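Local structure of GTP-sensing transcriptional pleiotropic repressor CodY (Clostridioides difficile, 5N0L) at residues A[45-53]-A[74-82]; A[110-118]-A[129-139]. The protein represses transcription as a global nutrient sensor, binding isoleucine in its GAF domain and probably responding to GTP as well. All coordinates share one frame; numbering follows the deposited sequence.

Interaction 1 of 2, residues A[45-53]-A[74-82]. With ILE (isoleucine), chain G.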
loop_
_atom_site.group_PDB
_atom_site.type_symbol
_atom_site.label_atom_id
_atom_site.label_comp_id
_atom_site.label_asym_id
_atom_site.label_seq_id
_atom_site.Cartn_x
_atom_site.Cartn_y
_atom_site.Cartn_z
ATOM N N TYR A 45 8.298 -26.244 -4.043
ATOM C CA TYR A 45 8.375 -25.117 -5.020
ATOM C C TYR A 45 7.147 -24.272 -5.004
ATOM O O TYR A 45 6.007 -24.801 -5.141
ATOM C CB TYR A 45 8.563 -25.714 -6.360
ATOM C CG TYR A 45 9.602 -26.731 -6.571
ATOM C CD1 TYR A 45 9.363 -28.135 -6.322
ATOM C CD2 TYR A 45 10.860 -26.443 -7.081
ATOM C CE1 TYR A 45 10.244 -29.082 -6.543
ATOM C CE2 TYR A 45 11.792 -27.410 -7.323
ATOM C CZ TYR A 45 11.537 -28.740 -7.102
ATOM O OH TYR A 45 12.447 -29.742 -7.344
ATOM N N VAL A 46 7.320 -22.949 -4.781
ATOM C CA VAL A 46 6.237 -22.012 -4.908
ATOM C C VAL A 46 6.483 -21.335 -6.263
ATOM O O VAL A 46 7.486 -20.649 -6.344
ATOM C CB VAL A 46 6.295 -21.022 -3.804
ATOM C CG1 VAL A 46 5.248 -19.995 -3.928
ATOM C CG2 VAL A 46 6.100 -21.733 -2.417
ATOM N N VAL A 47 5.572 -21.515 -7.195
ATOM C CA VAL A 47 5.824 -21.167 -8.578
ATOM C C VAL A 47 4.725 -20.232 -9.060
ATOM O O VAL A 47 3.516 -20.546 -9.004
ATOM C CB VAL A 47 5.806 -22.449 -9.467
ATOM C CG1 VAL A 47 6.229 -22.023 -10.904
ATOM C CG2 VAL A 47 6.797 -23.488 -9.002
ATOM N N SER A 48 5.070 -19.027 -9.613
ATOM C CA SER A 48 4.061 -18.148 -10.114
ATOM C C SER A 48 3.390 -18.774 -11.373
ATOM O O SER A 48 3.911 -19.743 -11.966
ATOM C CB SER A 48 4.710 -16.755 -10.504
ATOM O OG SER A 48 5.443 -16.995 -11.689
ATOM N N ALA A 49 2.246 -18.203 -11.787
ATOM C CA ALA A 49 1.501 -18.723 -12.956
ATOM C C ALA A 49 2.412 -18.708 -14.198
ATOM O O ALA A 49 2.374 -19.585 -15.057
ATOM C CB ALA A 49 0.178 -18.020 -13.160
ATOM N N LYS A 50 3.261 -17.656 -14.263
ATOM C CA LYS A 50 4.282 -17.584 -15.378
ATOM C C LYS A 50 5.575 -18.373 -15.238
ATOM O O LYS A 50 6.495 -18.348 -16.105
ATOM C CB LYS A 50 4.533 -16.083 -15.578
ATOM C CG LYS A 50 3.323 -15.399 -16.130
ATOM C CD LYS A 50 3.559 -13.946 -16.509
ATOM C CE LYS A 50 3.297 -13.090 -15.319
ATOM N NZ LYS A 50 1.823 -12.874 -15.165
ATOM N N GLY A 51 5.628 -19.257 -14.230
ATOM C CA GLY A 51 6.710 -20.114 -14.103
ATOM C C GLY A 51 7.829 -19.718 -13.198
ATOM O O GLY A 51 8.834 -20.476 -13.136
ATOM N N LYS A 52 7.773 -18.565 -12.541
ATOM C CA LYS A 52 8.945 -18.126 -11.774
ATOM C C LYS A 52 8.942 -18.803 -10.404
ATOM O O LYS A 52 7.891 -18.798 -9.734
ATOM C CB LYS A 52 8.919 -16.590 -11.662
ATOM C CG LYS A 52 8.846 -15.887 -13.078
ATOM C CD LYS A 52 10.159 -15.981 -13.841
ATOM C CE LYS A 52 10.161 -16.476 -15.290
ATOM N NZ LYS A 52 9.442 -15.921 -16.451
ATOM N N VAL A 53 10.077 -19.279 -9.953
ATOM C CA VAL A 53 10.219 -19.851 -8.608
ATOM C C VAL A 53 10.347 -18.751 -7.557
ATOM O O VAL A 53 11.416 -18.042 -7.515
ATOM C CB VAL A 53 11.388 -20.800 -8.526
ATOM C CG1 VAL A 53 11.544 -21.366 -7.088
ATOM C CG2 VAL A 53 11.196 -21.907 -9.534
ATOM N N GLN A 74 17.369 -15.841 -13.638
ATOM C CA GLN A 74 16.259 -15.928 -12.725
ATOM C C GLN A 74 15.772 -17.406 -12.614
ATOM O O GLN A 74 15.773 -18.172 -13.569
ATOM C CB GLN A 74 15.077 -15.056 -13.107
ATOM C CG GLN A 74 14.004 -15.165 -12.023
ATOM C CD GLN A 74 12.796 -14.266 -12.141
ATOM O OE1 GLN A 74 11.957 -14.168 -11.199
ATOM N NE2 GLN A 74 12.670 -13.622 -13.287
ATOM N N LYS A 75 15.339 -17.757 -11.421
ATOM C CA LYS A 75 14.924 -19.120 -11.183
ATOM C C LYS A 75 13.486 -19.359 -11.669
ATOM O O LYS A 75 12.561 -18.600 -11.387
ATOM C CB LYS A 75 15.049 -19.422 -9.731
ATOM C CG LYS A 75 16.456 -19.377 -9.187
ATOM C CD LYS A 75 16.434 -19.775 -7.687
ATOM C CE LYS A 75 17.635 -19.290 -6.906
ATOM N NZ LYS A 75 18.869 -19.332 -7.711
ATOM N N LYS A 76 13.324 -20.404 -12.445
ATOM C CA LYS A 76 12.031 -20.713 -13.067
ATOM C C LYS A 76 11.886 -22.214 -13.297
ATOM O O LYS A 76 12.829 -22.997 -13.192
ATOM C CB LYS A 76 11.820 -20.017 -14.421
ATOM C CG LYS A 76 12.918 -20.342 -15.412
ATOM C CD LYS A 76 12.847 -19.409 -16.621
ATOM C CE LYS A 76 13.621 -20.103 -17.709
ATOM N NZ LYS A 76 13.824 -19.322 -18.998
ATOM N N PHE A 77 10.648 -22.596 -13.605
ATOM C CA PHE A 77 10.387 -23.888 -14.284
ATOM C C PHE A 77 10.507 -23.715 -15.806
ATOM O O PHE A 77 10.278 -22.609 -16.366
ATOM C CB PHE A 77 9.001 -24.494 -13.968
ATOM C CG PHE A 77 8.939 -25.283 -12.656
ATOM C CD1 PHE A 77 9.979 -25.439 -11.772
ATOM C CD2 PHE A 77 7.685 -25.769 -12.350
ATOM C CE1 PHE A 77 9.833 -26.202 -10.550
ATOM C CE2 PHE A 77 7.557 -26.522 -11.158
ATOM C CZ PHE A 77 8.582 -26.688 -10.291
ATOM N N SER A 78 10.779 -24.799 -16.452
ATOM C CA SER A 78 10.842 -24.862 -17.934
ATOM C C SER A 78 9.462 -24.484 -18.438
ATOM O O SER A 78 8.492 -24.484 -17.693
ATOM C CB SER A 78 11.176 -26.238 -18.444
ATOM O OG SER A 78 10.051 -27.177 -18.169
ATOM N N ASP A 79 9.361 -24.034 -19.651
ATOM C CA ASP A 79 8.095 -23.723 -20.197
ATOM C C ASP A 79 7.121 -24.929 -20.165
ATOM O O ASP A 79 5.954 -24.729 -19.930
ATOM C CB ASP A 79 8.226 -23.208 -21.650
ATOM C CG ASP A 79 6.865 -22.672 -22.177
ATOM O OD1 ASP A 79 6.238 -21.654 -21.614
ATOM O OD2 ASP A 79 6.416 -23.259 -23.150
ATOM N N GLU A 80 7.599 -26.128 -20.467
ATOM C CA GLU A 80 6.741 -27.332 -20.464
ATOM C C GLU A 80 6.173 -27.558 -19.053
ATOM O O GLU A 80 4.951 -27.833 -18.930
ATOM C CB GLU A 80 7.528 -28.522 -20.928
ATOM C CG GLU A 80 6.828 -29.870 -20.845
ATOM C CD GLU A 80 7.136 -30.815 -21.969
ATOM O OE1 GLU A 80 8.327 -31.037 -22.175
ATOM O OE2 GLU A 80 6.191 -31.408 -22.586
ATOM N N TYR A 81 7.012 -27.444 -18.041
ATOM C CA TYR A 81 6.518 -27.631 -16.633
ATOM C C TYR A 81 5.568 -26.523 -16.250
ATOM O O TYR A 81 4.541 -26.767 -15.605
ATOM C CB TYR A 81 7.663 -27.723 -15.645
ATOM C CG TYR A 81 8.431 -29.051 -15.589
ATOM C CD1 TYR A 81 8.469 -29.955 -16.658
ATOM C CD2 TYR A 81 9.094 -29.448 -14.420
ATOM C CE1 TYR A 81 9.155 -31.162 -16.560
ATOM C CE2 TYR A 81 9.766 -30.708 -14.314
ATOM C CZ TYR A 81 9.791 -31.539 -15.381
ATOM O OH TYR A 81 10.393 -32.777 -15.319
ATOM N N THR A 82 5.874 -25.273 -16.640
ATOM C CA THR A 82 5.049 -24.176 -16.387
ATOM C C THR A 82 3.658 -24.324 -16.936
ATOM O O THR A 82 2.714 -24.018 -16.182
ATOM C CB THR A 82 5.754 -22.888 -16.956
ATOM O OG1 THR A 82 7.023 -22.756 -16.283
ATOM C CG2 THR A 82 4.877 -21.669 -16.735
HETATM N N ILE G . 12.037 -32.724 -10.021
HETATM C CA ILE G . 11.073 -32.319 -8.953
HETATM C C ILE G . 11.510 -32.897 -7.632
HETATM O O ILE G . 11.758 -34.099 -7.566
HETATM C CB ILE G . 9.672 -32.756 -9.323
HETATM C CG1 ILE G . 9.221 -31.981 -10.570
HETATM C CG2 ILE G . 8.708 -32.395 -8.244
HETATM C CD1 ILE G . 8.798 -30.545 -10.325
HETATM O OXT ILE G . 11.686 -32.124 -6.714
HETATM O O HOH W 1 2.773 -22.277 -14.087
#

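Interaction 2 of 2, residues A[110-118]-A[129-139]. With ILE (isoleucine), chain G.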
loop_
_atom_site.group_PDB
_atom_site.type_symbol
_atom_site.label_atom_id
_atom_site.label_comp_id
_atom_site.label_asym_id
_atom_site.label_seq_id
_atom_site.Cartn_x
_atom_site.Cartn_y
_atom_site.Cartn_z
ATOM N N ARG A 110 13.233 -40.430 -11.302
ATOM C CA ARG A 110 12.644 -39.949 -10.031
ATOM C C ARG A 110 11.175 -40.390 -9.970
ATOM O O ARG A 110 10.328 -39.703 -9.419
ATOM C CB ARG A 110 12.749 -38.414 -9.927
ATOM C CG ARG A 110 14.175 -37.899 -9.886
ATOM C CD ARG A 110 14.271 -36.405 -9.642
ATOM N NE ARG A 110 13.876 -35.527 -10.772
ATOM C CZ ARG A 110 14.713 -34.814 -11.537
ATOM N NH1 ARG A 110 14.223 -34.031 -12.477
ATOM N NH2 ARG A 110 16.031 -34.895 -11.393
ATOM N N LEU A 111 10.880 -41.561 -10.535
ATOM C CA LEU A 111 9.481 -41.964 -10.752
ATOM C C LEU A 111 8.943 -42.593 -9.511
ATOM O O LEU A 111 7.711 -42.744 -9.435
ATOM C CB LEU A 111 9.267 -42.895 -11.961
ATOM C CG LEU A 111 9.729 -42.241 -13.310
ATOM C CD1 LEU A 111 9.547 -43.255 -14.433
ATOM C CD2 LEU A 111 8.938 -40.954 -13.573
ATOM N N GLN A 112 9.826 -42.931 -8.569
ATOM C CA GLN A 112 9.407 -43.508 -7.224
ATOM C C GLN A 112 8.927 -42.439 -6.241
ATOM O O GLN A 112 8.444 -42.693 -5.168
ATOM C CB GLN A 112 10.476 -44.361 -6.547
ATOM C CG GLN A 112 11.648 -44.836 -7.350
ATOM C CD GLN A 112 12.793 -43.831 -7.277
ATOM O OE1 GLN A 112 13.651 -43.944 -6.358
ATOM N NE2 GLN A 112 12.812 -42.820 -8.224
ATOM N N LYS A 113 9.008 -41.191 -6.586
ATOM C CA LYS A 113 8.572 -40.132 -5.719
ATOM C C LYS A 113 7.043 -39.915 -5.753
ATOM O O LYS A 113 6.356 -40.358 -6.654
ATOM C CB LYS A 113 9.250 -38.807 -6.166
ATOM C CG LYS A 113 10.748 -38.961 -5.971
ATOM C CD LYS A 113 11.488 -37.663 -6.276
ATOM C CE LYS A 113 11.406 -36.718 -5.142
ATOM N NZ LYS A 113 12.231 -35.457 -5.278
ATOM N N TYR A 114 6.556 -39.308 -4.678
ATOM C CA TYR A 114 5.190 -38.853 -4.588
ATOM C C TYR A 114 5.219 -37.372 -4.713
ATOM O O TYR A 114 5.933 -36.724 -3.950
ATOM C CB TYR A 114 4.592 -39.187 -3.193
ATOM C CG TYR A 114 4.552 -40.721 -2.951
ATOM C CD1 TYR A 114 3.456 -41.448 -3.372
ATOM C CD2 TYR A 114 5.575 -41.375 -2.329
ATOM C CE1 TYR A 114 3.423 -42.825 -3.182
ATOM C CE2 TYR A 114 5.558 -42.767 -2.111
ATOM C CZ TYR A 114 4.475 -43.489 -2.576
ATOM O OH TYR A 114 4.397 -44.876 -2.302
ATOM N N THR A 115 4.419 -36.878 -5.619
ATOM C CA THR A 115 4.321 -35.436 -5.848
ATOM C C THR A 115 2.870 -34.936 -5.759
ATOM O O THR A 115 1.949 -35.542 -6.351
ATOM C CB THR A 115 4.930 -35.126 -7.253
ATOM O OG1 THR A 115 6.309 -35.533 -7.221
ATOM C CG2 THR A 115 4.775 -33.554 -7.501
ATOM N N THR A 116 2.666 -33.893 -4.981
ATOM C CA THR A 116 1.423 -33.225 -4.863
ATOM C C THR A 116 1.491 -31.808 -5.460
ATOM O O THR A 116 2.443 -31.055 -5.168
ATOM C CB THR A 116 1.010 -33.218 -3.401
ATOM O OG1 THR A 116 0.724 -34.618 -3.033
ATOM C CG2 THR A 116 -0.220 -32.337 -3.139
ATOM N N VAL A 117 0.490 -31.481 -6.224
ATOM C CA VAL A 117 0.396 -30.176 -6.952
ATOM C C VAL A 117 -0.875 -29.451 -6.561
ATOM O O VAL A 117 -2.047 -29.965 -6.736
ATOM C CB VAL A 117 0.465 -30.411 -8.454
ATOM C CG1 VAL A 117 0.493 -29.043 -9.201
ATOM C CG2 VAL A 117 1.654 -31.302 -8.841
ATOM N N VAL A 118 -0.645 -28.307 -5.924
ATOM C CA VAL A 118 -1.719 -27.514 -5.352
ATOM C C VAL A 118 -1.826 -26.182 -6.060
ATOM O O VAL A 118 -0.857 -25.371 -5.941
ATOM C CB VAL A 118 -1.544 -27.269 -3.871
ATOM C CG1 VAL A 118 -2.764 -26.528 -3.303
ATOM C CG2 VAL A 118 -1.279 -28.605 -3.161
ATOM N N THR A 129 1.347 -22.036 -8.353
ATOM C CA THR A 129 1.277 -23.476 -7.991
ATOM C C THR A 129 2.251 -23.793 -6.926
ATOM O O THR A 129 3.349 -23.314 -6.863
ATOM C CB THR A 129 1.536 -24.348 -9.266
ATOM O OG1 THR A 129 0.703 -23.935 -10.358
ATOM C CG2 THR A 129 1.227 -25.826 -9.064
ATOM N N LEU A 130 1.803 -24.631 -5.953
ATOM C CA LEU A 130 2.649 -25.135 -4.928
ATOM C C LEU A 130 2.881 -26.609 -5.312
ATOM O O LEU A 130 1.921 -27.366 -5.548
ATOM C CB LEU A 130 1.968 -24.991 -3.549
ATOM C CG LEU A 130 2.715 -25.587 -2.415
ATOM C CD1 LEU A 130 3.961 -24.896 -1.930
ATOM C CD2 LEU A 130 1.761 -25.646 -1.155
ATOM N N VAL A 131 4.127 -27.013 -5.389
ATOM C CA VAL A 131 4.577 -28.358 -5.754
ATOM C C VAL A 131 5.412 -28.934 -4.632
ATOM O O VAL A 131 6.324 -28.312 -4.047
ATOM C CB VAL A 131 5.392 -28.374 -7.075
ATOM C CG1 VAL A 131 5.784 -29.789 -7.405
ATOM C CG2 VAL A 131 4.595 -27.798 -8.205
ATOM N N LEU A 132 4.990 -30.144 -4.146
ATOM C CA LEU A 132 5.609 -30.756 -3.024
ATOM C C LEU A 132 5.953 -32.164 -3.429
ATOM O O LEU A 132 5.167 -32.803 -4.121
ATOM C CB LEU A 132 4.668 -30.834 -1.805
ATOM C CG LEU A 132 4.162 -29.468 -1.378
ATOM C CD1 LEU A 132 2.679 -29.507 -1.378
ATOM C CD2 LEU A 132 4.643 -29.006 -0.046
ATOM N N SER A 133 7.171 -32.594 -3.104
ATOM C CA SER A 133 7.653 -33.876 -3.583
ATOM C C SER A 133 8.597 -34.570 -2.653
ATOM O O SER A 133 9.413 -33.940 -2.041
ATOM C CB SER A 133 8.272 -33.719 -4.941
ATOM O OG SER A 133 8.699 -34.928 -5.533
ATOM N N ARG A 134 8.415 -35.905 -2.438
ATOM C CA ARG A 134 9.252 -36.622 -1.520
ATOM C C ARG A 134 9.267 -38.124 -1.857
ATOM O O ARG A 134 8.419 -38.650 -2.606
ATOM C CB ARG A 134 8.830 -36.364 -0.056
ATOM C CG ARG A 134 7.485 -37.097 0.232
ATOM C CD ARG A 134 7.044 -36.667 1.580
ATOM N NE ARG A 134 5.798 -37.386 2.050
ATOM C CZ ARG A 134 5.097 -36.986 3.096
ATOM N NH1 ARG A 134 5.445 -35.958 3.846
ATOM N NH2 ARG A 134 4.000 -37.767 3.494
ATOM N N TYR A 135 10.252 -38.788 -1.352
ATOM C CA TYR A 135 10.436 -40.226 -1.537
ATOM C C TYR A 135 9.615 -40.917 -0.384
ATOM O O TYR A 135 9.285 -40.301 0.605
ATOM C CB TYR A 135 11.862 -40.682 -1.344
ATOM C CG TYR A 135 12.801 -40.199 -2.566
ATOM C CD1 TYR A 135 12.812 -40.929 -3.699
ATOM C CD2 TYR A 135 13.504 -39.062 -2.472
ATOM C CE1 TYR A 135 13.534 -40.573 -4.828
ATOM C CE2 TYR A 135 14.283 -38.681 -3.558
ATOM C CZ TYR A 135 14.262 -39.405 -4.725
ATOM O OH TYR A 135 15.012 -39.015 -5.842
ATOM N N SER A 136 9.345 -42.153 -0.692
ATOM C CA SER A 136 9.003 -43.225 0.376
ATOM C C SER A 136 7.551 -43.132 0.877
ATOM O O SER A 136 6.875 -44.169 0.932
ATOM C CB SER A 136 10.022 -43.203 1.513
ATOM O OG SER A 136 9.925 -44.326 2.452
ATOM N N ASN A 137 7.096 -42.008 1.324
ATOM C CA ASN A 137 5.748 -41.781 1.899
ATOM C C ASN A 137 4.798 -41.013 1.055
ATOM O O ASN A 137 4.986 -39.801 0.798
ATOM C CB ASN A 137 5.878 -41.169 3.307
ATOM C CG ASN A 137 6.558 -42.160 4.317
ATOM O OD1 ASN A 137 6.057 -43.306 4.552
ATOM N ND2 ASN A 137 7.673 -41.717 4.933
ATOM N N SER A 138 3.633 -41.588 0.766
ATOM C CA SER A 138 2.575 -40.842 0.209
ATOM C C SER A 138 2.074 -39.751 1.160
ATOM O O SER A 138 2.282 -39.818 2.403
ATOM C CB SER A 138 1.440 -41.785 -0.151
ATOM O OG SER A 138 1.130 -42.523 1.056
ATOM N N PHE A 139 1.468 -38.705 0.615
ATOM C CA PHE A 139 0.856 -37.634 1.376
ATOM C C PHE A 139 -0.503 -38.119 1.832
ATOM O O PHE A 139 -1.169 -38.837 1.133
ATOM C CB PHE A 139 0.730 -36.423 0.502
ATOM C CG PHE A 139 2.113 -35.831 0.140
ATOM C CD1 PHE A 139 2.744 -35.069 1.018
ATOM C CD2 PHE A 139 2.726 -36.114 -1.063
ATOM C CE1 PHE A 139 4.016 -34.460 0.741
ATOM C CE2 PHE A 139 3.994 -35.511 -1.352
ATOM C CZ PHE A 139 4.618 -34.717 -0.436
HETATM N N ILE G . 12.037 -32.724 -10.021
HETATM C CA ILE G . 11.073 -32.319 -8.953
HETATM C C ILE G . 11.510 -32.897 -7.632
HETATM O O ILE G . 11.758 -34.099 -7.566
HETATM C CB ILE G . 9.672 -32.756 -9.323
HETATM C CG1 ILE G . 9.221 -31.981 -10.570
HETATM C CG2 ILE G . 8.708 -32.395 -8.244
HETATM C CD1 ILE G . 8.798 -30.545 -10.325
HETATM O OXT ILE G . 11.686 -32.124 -6.714
HETATM O O HOH W 2 9.968 -43.359 -2.925
HETATM O O HOH W 3 12.112 -34.505 -2.644
#

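Interaction 1 of 2, residues A[45-53]-A[74-82]
The rim of the F77 ring, led by CE1 and CZ, is set against a face of the Y45 ring in a T-shaped stack, centroids 5.3 Å apart and planes at 64°. With chi1 at -174°, V47 turns CG2, the branch anti to its carbonyl carbon, over one face of F77, 4.0 Å from the ring centroid in a CH-pi contact. Beyond the stack lies the bound isoleucine: Y45 OH donates to its carboxylate OXT at 2.6 Å, and F77 CZ approaches its CD1 at 3.9 Å. F77 N donates to G51 O (2.8 Å), which anchors the F77 backbone, and V53 N donates to K75 O (2.9 Å); the two bonds frame the bridge between K52 and K76. G51 closes a type I turn from S48 and has positive phi; its CA packs closely against T82 OG1 at 3.4 Å. T82 OG1 itself donates to S78 O, and the S78 side chain caps the helix by accepting from Y81 N. A water bridges A49 O and T82 O. The aliphatic part of K52 crosses the Q74 amide, whereas K76 NZ pairs with D69 and E70. The contact thus lays strand 75-76 and the start of helix 79-85 against the turn joining strands 43-48 and 53-57, with strand 125-134 flanking 43-48.

Interaction 2 of 2, residues A[110-118]-A[129-139]
K113 NZ donates to the carboxylate O of the bound isoleucine at 2.7 Å and to a water that in turn donates to S133 O; a salt bridge to D63 adds a third partner. The lysine reaches there across the Y135 ring, its CG over one face, 3.7 Å from the centroid, and its chain bends at chi3 (80°), bringing CE beside S133 OG. Y135 OH is bonded to D63 too, so the acid probably helps to position both side chains. S133 OG shares a 3.0 Å hydrogen bond with T115 OG1, while S133 CB packs on isoleucine CG2 at 3.6 Å. Y114, T116 and V118 pair with R134, L132 and L130 through six backbone bonds, the straightest L130 N to V118 O (2.8 Å, 179°). After the strand the chain folds back: S138 N and CB lie over one face of Y114, and R134 NE and NH2 hold N137 O and S138 O in the guanidinium plane, with F139 CE1 over one face of that group, toward its rim. This is an antiparallel beta hairpin of the GAF-domain sheet; T115, V131 and S133 face the isoleucine pocket, whereas T116, V118 and L132 pack on helix 141-158.

Overall arrangement
Interaction 1 closes before interaction 2 opens along the chain, and their centres lie about 17 Å apart within the one GAF-like domain. They join through the five-stranded antiparallel sheet, where strand 43-48 of interaction 1 neighbours strand 125-134 of interaction 2: V47 O probably accepts from T129 N at 2.7 Å, and Y45 N probably donates to V131 O at 2.9 Å. Both touch the same isoleucine. Residues 45-53 and 74-82 supply an aromatic wall and a bond to one carboxylate oxygen, while residues 110-118 and 129-139 supply a lysine for the other. The isoleucine thus bridges the sheet and the segment 74-82 packed beside it, which is consistent with nutrient sensing by this domain.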